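Local coordinates for CurG, CurH fusion protein (Moorea producens 3L, PDB 4MYY) that joins the class 2 docking domains of two curacin A polyketide synthase modules, the CurG C-terminal and CurH N-terminal elements that pair successive modules, at the interface of chains A and B. Numbering follows the deposited sequence. Chains: chain A/B, CurG, CurH fusion protein.

The interface of chains A and B. Residues chain A 65, 68-69, 72; chain B 24, 27, 68, 71-72, 75.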
# COMPACT_ATOMS: atom_id res chain seq x y z
N LEU A 65 -4.56 -3.94 -10.22
CA LEU A 65 -4.55 -4.56 -8.89
C LEU A 65 -3.21 -5.21 -8.59
O LEU A 65 -2.77 -5.21 -7.45
CB LEU A 65 -5.68 -5.58 -8.77
CG LEU A 65 -5.98 -6.08 -7.36
CD1 LEU A 65 -6.49 -4.96 -6.46
CD2 LEU A 65 -7.05 -7.17 -7.46
N ALA A 68 -0.81 -2.57 -7.66
CA ALA A 68 -1.11 -2.12 -6.31
C ALA A 68 -0.54 -3.09 -5.26
O ALA A 68 0.07 -2.66 -4.29
CB ALA A 68 -2.60 -1.96 -6.14
N ALA A 69 -0.70 -4.39 -5.50
CA ALA A 69 -0.17 -5.37 -4.56
C ALA A 69 1.36 -5.29 -4.45
O ALA A 69 1.92 -5.35 -3.35
CB ALA A 69 -0.59 -6.75 -4.98
N LEU A 72 2.28 -2.16 -2.55
CA LEU A 72 1.98 -2.30 -1.10
C LEU A 72 3.05 -3.11 -0.40
O LEU A 72 3.51 -2.73 0.67
CB LEU A 72 0.59 -2.93 -0.91
CG LEU A 72 -0.02 -2.98 0.51
CD1 LEU A 72 -0.01 -1.61 1.15
CD2 LEU A 72 -1.45 -3.51 0.44
N ILE B 24 -4.45 -7.52 0.41
CA ILE B 24 -4.66 -6.06 0.52
C ILE B 24 -5.63 -5.76 1.69
O ILE B 24 -5.40 -4.86 2.49
CB ILE B 24 -5.15 -5.45 -0.81
CG1 ILE B 24 -4.02 -5.53 -1.86
CG2 ILE B 24 -5.62 -4.01 -0.62
CD1 ILE B 24 -4.52 -5.52 -3.31
N ILE B 27 -4.07 -6.33 5.03
CA ILE B 27 -3.12 -5.26 5.36
C ILE B 27 -3.90 -4.03 5.78
O ILE B 27 -3.61 -3.39 6.79
CB ILE B 27 -2.07 -5.01 4.24
CG1 ILE B 27 -0.91 -5.99 4.40
CG2 ILE B 27 -1.44 -3.63 4.37
CD1 ILE B 27 -1.07 -7.29 3.65
N ALA B 68 -7.18 -0.92 -2.40
CA ALA B 68 -5.75 -1.04 -2.65
C ALA B 68 -5.13 0.35 -2.65
O ALA B 68 -4.10 0.58 -1.99
CB ALA B 68 -5.51 -1.75 -3.98
N ALA B 71 -4.92 1.80 0.95
CA ALA B 71 -3.77 1.23 1.66
C ALA B 71 -2.47 1.89 1.22
O ALA B 71 -1.64 2.21 2.07
CB ALA B 71 -3.67 -0.26 1.41
N LEU B 72 -2.29 2.09 -0.09
CA LEU B 72 -1.01 2.62 -0.60
C LEU B 72 -0.85 4.04 -0.14
O LEU B 72 0.22 4.42 0.30
CB LEU B 72 -0.96 2.63 -2.12
CG LEU B 72 -0.95 1.32 -2.86
CD1 LEU B 72 -0.82 1.63 -4.35
CD2 LEU B 72 0.25 0.51 -2.38
N LEU B 75 0.09 4.13 3.59
CA LEU B 75 1.49 3.77 3.86
C LEU B 75 2.48 4.82 3.35
O LEU B 75 3.54 5.04 3.94
CB LEU B 75 1.81 2.41 3.26
CG LEU B 75 1.09 1.21 3.88
CD1 LEU B 75 1.68 0.02 3.17
CD2 LEU B 75 1.25 1.06 5.39
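A:Leu72 reaches across the two-fold dimer interface to B:Leu72, B:Ile24 and B:Ile27, wedging between two helices of chain B, the CurH helix 64-82 and the CurG helix 17-32. Its CB lies 3.8 Å from the CD2 methyl of B:Leu72, the same residue of the partner chain. That methyl rests on the backbone of the opposing helix, 3.5 Å from the CA of A:Leu72. With CG anti to its backbone N (chi1 -171°), A:Leu72 points its forked tip away from its own helix, and CG passes the CG2 of B:Ile27 at 4.2 Å. The CD1 branch leans mainly toward the CD1 of B:Leu75, whose side chain comes in at about a right angle, though the modelled separation is too short to be reliable. CD2 leans mainly toward the CurG isoleucines, meeting CG2 of B:Ile27 at 3.9 Å and CG1 of B:Ile24. The CB of B:Ala71 sits against the fork and meets both branches, CD1 at 3.9 Å. An alanine in place of A:Leu72 would probably open a gap between the two chain B helices and leave B:Ile27 CG2 and B:Ile24 CG1 without the methyl that covers them. Nearer the start of the CurH helices, A:Ala68 and B:Ala68 face each other tip to tip, their CB atoms 3.6 Å apart, and their small side chains probably let the two helices come close here. Within this patch the contacts between chains are apolar. Those of A:Leu72 with the isoleucines join CurH of one chain to CurG of the other; the parts are linked artificially, so a similar native pairing is an inference. Beside the alanine pair, the CD1 methyl of B:Ile24 touches the CD1 methyl of A:Leu65 at 3.8 Å.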